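Local structure of inositol dehydrogenase (Lactobacillus casei, 4MKX) at residues 212-217 against 339-344; 115-120 against 334-339; 255-260 against 276-281. The protein probably catalyses the NAD-dependent oxidation of scyllo-inositol, as a sugar alcohol dehydrogenase of the Gfo/Idh/MocA family. One frame throughout, in Å; residues are numbered along the deposited sequence.

Contact 1: residues 212-217 against 339-344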
# COMPACT_ATOMS: atom_id res chain seq x y z
N ASP A 212 -16.74 -23.94 19.14
CA ASP A 212 -17.54 -25.16 19.27
C ASP A 212 -16.87 -26.37 18.64
O ASP A 212 -16.52 -27.32 19.33
CB ASP A 212 -18.93 -24.96 18.66
CG ASP A 212 -19.85 -26.16 18.89
OD1 ASP A 212 -19.67 -26.87 19.90
OD2 ASP A 212 -20.74 -26.39 18.05
N LYS A 213 -16.67 -26.34 17.32
CA LYS A 213 -16.02 -27.47 16.69
C LYS A 213 -14.98 -27.03 15.68
O LYS A 213 -15.07 -25.93 15.14
CB LYS A 213 -17.03 -28.44 16.07
CG LYS A 213 -17.99 -27.79 15.11
CD LYS A 213 -19.00 -28.82 14.59
CE LYS A 213 -20.01 -29.18 15.66
NZ LYS A 213 -20.89 -30.31 15.24
N VAL A 214 -13.99 -27.88 15.46
CA VAL A 214 -12.84 -27.55 14.64
C VAL A 214 -12.43 -28.72 13.76
O VAL A 214 -12.67 -29.89 14.08
CB VAL A 214 -11.61 -27.18 15.51
CG1 VAL A 214 -11.95 -26.05 16.47
CG2 VAL A 214 -11.11 -28.38 16.29
N TRP A 215 -11.82 -28.41 12.62
CA TRP A 215 -11.11 -29.40 11.82
C TRP A 215 -9.79 -28.75 11.49
O TRP A 215 -9.74 -27.55 11.23
CB TRP A 215 -11.89 -29.73 10.54
CG TRP A 215 -11.24 -30.78 9.67
CD1 TRP A 215 -10.57 -31.90 10.09
CD2 TRP A 215 -11.19 -30.80 8.24
NE1 TRP A 215 -10.12 -32.61 9.00
CE2 TRP A 215 -10.47 -31.94 7.86
CE3 TRP A 215 -11.68 -29.94 7.25
CZ2 TRP A 215 -10.25 -32.27 6.52
CZ3 TRP A 215 -11.46 -30.26 5.92
CH2 TRP A 215 -10.74 -31.42 5.56
N ALA A 216 -8.71 -29.52 11.52
CA ALA A 216 -7.39 -28.99 11.22
C ALA A 216 -6.65 -29.98 10.34
O ALA A 216 -6.76 -31.21 10.51
CB ALA A 216 -6.59 -28.72 12.50
N ILE A 217 -5.93 -29.43 9.38
CA ILE A 217 -5.09 -30.23 8.49
C ILE A 217 -3.71 -29.60 8.43
O ILE A 217 -3.49 -28.48 8.87
CB ILE A 217 -5.69 -30.35 7.07
CG1 ILE A 217 -5.81 -28.99 6.38
CG2 ILE A 217 -7.05 -31.04 7.10
CD1 ILE A 217 -6.46 -29.09 4.99
N LEU A 339 -5.62 -27.99 22.08
CA LEU A 339 -5.67 -29.45 22.14
C LEU A 339 -6.68 -30.03 21.16
O LEU A 339 -6.43 -31.06 20.54
CB LEU A 339 -6.03 -29.90 23.56
CG LEU A 339 -4.96 -29.60 24.61
CD1 LEU A 339 -5.47 -29.98 25.98
CD2 LEU A 339 -3.68 -30.36 24.28
N ALA A 340 -7.82 -29.37 21.02
CA ALA A 340 -8.85 -29.80 20.09
C ALA A 340 -8.35 -29.73 18.66
O ALA A 340 -8.66 -30.62 17.86
CB ALA A 340 -10.11 -28.97 20.26
N LEU A 341 -7.61 -28.68 18.33
CA LEU A 341 -7.03 -28.54 17.00
C LEU A 341 -6.02 -29.65 16.74
O LEU A 341 -5.97 -30.22 15.66
CB LEU A 341 -6.36 -27.18 16.83
CG LEU A 341 -7.28 -25.97 16.75
CD1 LEU A 341 -6.47 -24.68 16.92
CD2 LEU A 341 -8.01 -25.95 15.42
N GLN A 342 -5.22 -29.98 17.75
CA GLN A 342 -4.24 -31.04 17.61
C GLN A 342 -4.92 -32.39 17.42
O GLN A 342 -4.46 -33.23 16.63
CB GLN A 342 -3.36 -31.11 18.85
CG GLN A 342 -1.94 -31.48 18.54
CD GLN A 342 -1.26 -30.42 17.69
OE1 GLN A 342 -1.20 -29.25 18.07
NE2 GLN A 342 -0.77 -30.83 16.53
N GLU A 343 -6.01 -32.61 18.14
CA GLU A 343 -6.72 -33.88 18.06
C GLU A 343 -7.39 -34.01 16.70
O GLU A 343 -7.38 -35.08 16.09
CB GLU A 343 -7.76 -34.00 19.17
CG GLU A 343 -8.37 -35.39 19.26
CD GLU A 343 -9.49 -35.48 20.26
OE1 GLU A 343 -9.60 -34.57 21.12
OE2 GLU A 343 -10.27 -36.46 20.19
N ALA A 344 -7.99 -32.92 16.22
CA ALA A 344 -8.61 -32.90 14.91
C ALA A 344 -7.60 -33.21 13.82
O ALA A 344 -7.90 -33.90 12.85
CB ALA A 344 -9.29 -31.56 14.66
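The carbonyl O of Ala-340 takes the helical hydrogen bond from Ala-344 N at 2.9 Å, and the methyl CG2 of Val-214 leans against the same oxygen at 3.7 Å. This is helix-on-sheet packing in the alpha/beta C-terminal part of the protein: helix 328-347 runs over strand 211-219 of the mixed sheet, the short segments crossing at -54° with axes 6.7 Å apart. No hydrogen bond joins the two, and the contact is made by small apolar groups. Val-214 and Ala-216, alternate residues of the strand, point their CB atoms at the helix. Val-214 has CG2 between its own backbone N and carbonyl carbon (chi1 -55°, with CG1 beside N), which puts this methyl against the Ala-340 turn. Leu-341 lies across Val-214 at about a right angle and brings CD2 to 3.8 Å from Val-214 CB; the same methyl reaches Ala-216 CB at 4.3 Å. Ala-344 has only a methyl to offer, and the helix comes down close here. Its CB rests on the strand backbone, touching Val-214 O and Ala-216 N as well as Trp-215 CA. In return, Ala-216 CB meets the helix backbone at Leu-341 O, 3.6 Å away. The CB atoms of Lys-213, Trp-215 and Ile-217 point to the opposite face of the sheet, where Trp-215 packs on Trp-215 of the second subunit; one strand thus serves the helix with one face and the subunit interface with the other. Trp-215 NE1 is hydrogen-bonded to Asn-348 OD1, while Ile-217 CG2 sits 3.4 Å above the indole plane, displaced toward the rim, and Ala-344 O lies at the edge of the ring, near its plane.

Contact 2: residues 115-120 against 334-339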
# COMPACT_ATOMS: atom_id res chain seq x y z
N LEU A 115 -0.72 -27.48 30.33
CA LEU A 115 -0.91 -28.40 29.21
C LEU A 115 -2.00 -29.44 29.44
O LEU A 115 -2.54 -30.03 28.49
CB LEU A 115 0.40 -29.11 28.90
CG LEU A 115 1.56 -28.15 28.65
CD1 LEU A 115 2.87 -28.89 28.57
CD2 LEU A 115 1.30 -27.36 27.38
N ASP A 116 -2.31 -29.69 30.71
CA ASP A 116 -3.26 -30.73 31.09
C ASP A 116 -4.49 -30.09 31.71
O ASP A 116 -4.38 -29.36 32.69
CB ASP A 116 -2.62 -31.67 32.10
CG ASP A 116 -3.59 -32.70 32.63
OD1 ASP A 116 -3.80 -33.73 31.96
OD2 ASP A 116 -4.15 -32.48 33.72
N ILE A 117 -5.66 -30.35 31.12
CA ILE A 117 -6.92 -29.76 31.56
C ILE A 117 -7.21 -30.00 33.05
O ILE A 117 -7.62 -29.09 33.76
CB ILE A 117 -8.10 -30.32 30.75
CG1 ILE A 117 -7.86 -30.18 29.25
CG2 ILE A 117 -9.40 -29.63 31.15
CD1 ILE A 117 -7.91 -28.75 28.77
N GLU A 118 -7.02 -31.23 33.51
CA GLU A 118 -7.27 -31.56 34.91
C GLU A 118 -6.36 -30.74 35.82
O GLU A 118 -6.82 -30.14 36.80
CB GLU A 118 -7.07 -33.06 35.17
CG GLU A 118 -7.21 -33.45 36.65
CD GLU A 118 -6.95 -34.92 36.91
OE1 GLU A 118 -6.67 -35.66 35.95
OE2 GLU A 118 -7.04 -35.33 38.09
N ALA A 119 -5.07 -30.72 35.50
CA ALA A 119 -4.11 -29.94 36.28
C ALA A 119 -4.43 -28.44 36.24
O ALA A 119 -4.25 -27.74 37.24
CB ALA A 119 -2.69 -30.21 35.80
N ILE A 120 -4.90 -27.94 35.10
CA ILE A 120 -5.29 -26.54 35.01
C ILE A 120 -6.45 -26.19 35.95
O ILE A 120 -6.44 -25.14 36.61
CB ILE A 120 -5.62 -26.11 33.56
CG1 ILE A 120 -4.37 -26.22 32.67
CG2 ILE A 120 -6.15 -24.69 33.53
CD1 ILE A 120 -4.67 -26.00 31.17
N GLY A 334 -7.87 -21.34 25.98
CA GLY A 334 -6.82 -21.31 24.97
C GLY A 334 -6.17 -22.67 24.81
O GLY A 334 -5.95 -23.16 23.71
N THR A 335 -5.86 -23.31 25.94
CA THR A 335 -5.23 -24.62 25.89
C THR A 335 -6.20 -25.67 25.36
O THR A 335 -5.82 -26.53 24.56
CB THR A 335 -4.74 -25.02 27.29
OG1 THR A 335 -3.51 -24.34 27.55
CG2 THR A 335 -4.50 -26.50 27.36
N LYS A 336 -7.45 -25.57 25.77
CA LYS A 336 -8.46 -26.54 25.36
C LYS A 336 -8.65 -26.53 23.85
O LYS A 336 -8.65 -27.59 23.22
CB LYS A 336 -9.78 -26.26 26.05
CG LYS A 336 -10.86 -27.28 25.73
CD LYS A 336 -12.20 -26.88 26.34
CE LYS A 336 -12.14 -26.95 27.84
NZ LYS A 336 -11.54 -28.24 28.26
N ALA A 337 -8.81 -25.34 23.28
CA ALA A 337 -9.02 -25.21 21.83
C ALA A 337 -7.80 -25.70 21.07
O ALA A 337 -7.93 -26.35 20.03
CB ALA A 337 -9.37 -23.78 21.44
N ALA A 338 -6.61 -25.38 21.58
CA ALA A 338 -5.39 -25.84 20.94
C ALA A 338 -5.27 -27.37 20.95
O ALA A 338 -4.87 -27.98 19.96
CB ALA A 338 -4.16 -25.19 21.58
N LEU A 339 -5.62 -27.99 22.08
CA LEU A 339 -5.67 -29.45 22.14
C LEU A 339 -6.68 -30.03 21.16
O LEU A 339 -6.43 -31.06 20.54
CB LEU A 339 -6.03 -29.90 23.56
CG LEU A 339 -4.96 -29.60 24.61
CD1 LEU A 339 -5.47 -29.98 25.98
CD2 LEU A 339 -3.68 -30.36 24.28
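Ile-120 and Thr-335 meet tip to tip, the CD1 methyl of the isoleucine 3.8 Å from CG2 of the threonine. The contact sets the first turn of helix 117-128, in the NAD-binding Rossmann part, against the middle of helix 328-347. In Thr-335, CG2, anti to the backbone N (chi1 -79° for OG1), makes the closest approach to Ile-120, while OG1 is hydrogen-bonded to Gly-114 O, in the loop just ahead of the Rossmann helix. Thr-335 thus touches both the loop, at Gly-114, and the helix, at Ile-120.

Ile-117 carries the outer part of the contact and meets two neighbours in different ways. Lys-336 crosses it at about a right angle: the lysine chain is extended as far as CD, then bends at chi3 (-68°) and chi4, which brings NZ back over the isoleucine, 3.7 Å from CD1 and 3.9 Å from CG2. The ammonium end thus lies on two apolar methyls, a contact with no hydrogen bond in it. Leu-339, by contrast, slides past Ile-117 in the opposite direction, its CD1 3.9 Å from Ile-117 CD1. That same leucine methyl also lies against the carbonyl O of Leu-115, so it sits where the loop meets the helix. Leu-332, one turn earlier on helix 328-347, touches both isoleucines and continues the apolar seam. The loop enters its helix through Asp-116, the N-cap, whose OD2 accepts from Ala-119 N at 2.7 Å with an N-H...O angle of 163°, using the lone pair anti to the other carboxylate oxygen.

Contact 3: residues 255-260 against 276-281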
# COMPACT_ATOMS: atom_id res chain seq x y z
N ALA A 255 7.82 -18.97 6.94
CA ALA A 255 7.53 -17.78 6.14
C ALA A 255 8.82 -17.19 5.59
O ALA A 255 9.74 -16.86 6.34
CB ALA A 255 6.79 -16.72 6.98
N ALA A 256 8.90 -17.04 4.28
CA ALA A 256 10.13 -16.53 3.67
C ALA A 256 10.33 -15.04 3.91
O ALA A 256 11.47 -14.55 3.92
CB ALA A 256 10.15 -16.85 2.18
N HIS A 257 9.24 -14.30 4.09
CA HIS A 257 9.33 -12.84 4.10
C HIS A 257 9.52 -12.21 5.48
O HIS A 257 9.69 -11.00 5.59
CB HIS A 257 8.11 -12.22 3.40
CG HIS A 257 6.80 -12.60 4.02
ND1 HIS A 257 6.26 -13.87 3.90
CD2 HIS A 257 5.93 -11.89 4.77
CE1 HIS A 257 5.11 -13.91 4.54
NE2 HIS A 257 4.87 -12.72 5.07
N GLY A 258 9.50 -13.04 6.52
CA GLY A 258 9.66 -12.57 7.88
C GLY A 258 8.63 -13.16 8.81
O GLY A 258 8.13 -14.26 8.58
N TYR A 259 8.31 -12.43 9.88
CA TYR A 259 7.36 -12.87 10.88
C TYR A 259 5.97 -12.41 10.48
O TYR A 259 5.69 -11.20 10.50
CB TYR A 259 7.74 -12.25 12.22
CG TYR A 259 6.91 -12.65 13.43
CD1 TYR A 259 6.70 -13.98 13.75
CD2 TYR A 259 6.38 -11.68 14.26
CE1 TYR A 259 5.95 -14.34 14.86
CE2 TYR A 259 5.64 -12.02 15.38
CZ TYR A 259 5.43 -13.35 15.67
OH TYR A 259 4.68 -13.72 16.78
N HIS A 260 5.10 -13.34 10.09
CA HIS A 260 3.80 -12.94 9.56
C HIS A 260 2.72 -13.24 10.58
O HIS A 260 2.32 -14.38 10.77
CB HIS A 260 3.47 -13.65 8.25
CG HIS A 260 2.25 -13.11 7.57
ND1 HIS A 260 2.31 -12.27 6.48
CD2 HIS A 260 0.93 -13.26 7.85
CE1 HIS A 260 1.09 -11.95 6.09
NE2 HIS A 260 0.23 -12.55 6.91
N GLN A 276 -2.02 -6.70 7.53
CA GLN A 276 -2.19 -7.35 6.23
C GLN A 276 -0.84 -7.79 5.68
O GLN A 276 -0.69 -8.92 5.18
CB GLN A 276 -2.84 -6.33 5.30
CG GLN A 276 -3.06 -6.77 3.90
CD GLN A 276 -3.99 -5.83 3.18
OE1 GLN A 276 -5.15 -6.14 2.98
NE2 GLN A 276 -3.47 -4.67 2.77
N VAL A 277 0.15 -6.91 5.78
CA VAL A 277 1.54 -7.31 5.59
C VAL A 277 2.35 -6.77 6.76
O VAL A 277 2.01 -5.72 7.34
CB VAL A 277 2.10 -6.82 4.24
CG1 VAL A 277 1.39 -7.52 3.07
CG2 VAL A 277 1.95 -5.31 4.14
N PRO A 278 3.42 -7.48 7.15
CA PRO A 278 4.11 -7.06 8.38
C PRO A 278 5.11 -5.94 8.14
O PRO A 278 6.32 -6.19 8.13
CB PRO A 278 4.83 -8.34 8.82
CG PRO A 278 5.02 -9.14 7.56
CD PRO A 278 3.86 -8.80 6.65
N GLU A 279 4.63 -4.72 7.97
CA GLU A 279 5.50 -3.59 7.67
C GLU A 279 6.50 -3.33 8.80
O GLU A 279 6.11 -3.24 9.98
CB GLU A 279 4.67 -2.34 7.44
CG GLU A 279 3.58 -2.51 6.42
CD GLU A 279 2.54 -1.40 6.48
OE1 GLU A 279 2.69 -0.48 7.32
OE2 GLU A 279 1.59 -1.45 5.68
N LYS A 280 7.78 -3.20 8.46
CA LYS A 280 8.83 -2.94 9.45
C LYS A 280 8.77 -1.54 10.03
O LYS A 280 8.97 -1.33 11.23
CB LYS A 280 10.21 -3.12 8.79
CG LYS A 280 11.39 -3.06 9.77
CD LYS A 280 12.71 -3.29 9.05
CE LYS A 280 13.87 -3.26 10.01
NZ LYS A 280 13.74 -4.38 10.97
N ASN A 281 8.51 -0.57 9.17
CA ASN A 281 8.62 0.85 9.51
C ASN A 281 7.93 1.66 8.42
O ASN A 281 7.13 1.11 7.68
CB ASN A 281 10.09 1.25 9.66
CG ASN A 281 10.93 0.90 8.44
OD1 ASN A 281 10.44 0.88 7.31
ND2 ASN A 281 12.20 0.61 8.68
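Pro-278 pushes its ring into the bend of 255-260, and the tight part of the contact lies there. Its CB is 3.4 Å from Tyr-259 O. Its CG meets CD2 of His-257 at the edge of that imidazole, near the ring plane, and its CD touches His-260 ND1 at 3.8 Å. Both histidine side chains cross the proline at about a right angle. The proline is the centre of an inverse gamma turn, closed by Glu-279 N to Val-277 O at 2.9 Å, and this sharp turn presents the ring to the loop before strand 260-267.

The far side is sparser: past the proline, one polar atom, Gln-276 O, approaches His-260 CE1 (3.6 Å), obliquely placed to the ring, and the same oxygen accepts a hydrogen bond from Arg-273 of the second subunit. The CB atoms of Gln-276 and Val-277, both only partly buried, point away from the loop. Val-277 packs on Ile-291 of the third subunit and Gln-276 of the second; Glu-279 makes a salt bridge with Arg-293 of the fourth.

Within the loop the histidines are joined, His-257 NE2 to His-260 ND1, by a nearly straight bond of 3.0 Å (169°). The NE2 of His-260 is bonded to Glu-262 OE1. Both ring nitrogens of His-260 are thus engaged, which fixes its rotation. Glu-262 would be expected to favour a proton on His-260 NE2; a neutral His-260 would then offer ND1 as acceptor, though the geometry of the histidine pair leaves either as donor.

Overall arrangement
Contacts 1 and 2 draw on the same helix, 328-347, and share Leu-339; their centres lie 13 Å apart. Through them this one helix joins the mixed sheet of the C-terminal part to the Rossmann part. Contact 1 is fully buried and made by small methyls against backbone, whereas contact 2 is partly buried and mixes branched apolar chains with a lysine end and a capped helix start. Contact 3 lies about 27 Å and 30 Å from them, centre to centre. It is also buried, but it joins two loops and has histidine and carboxylate chemistry at a place where three other subunits meet it.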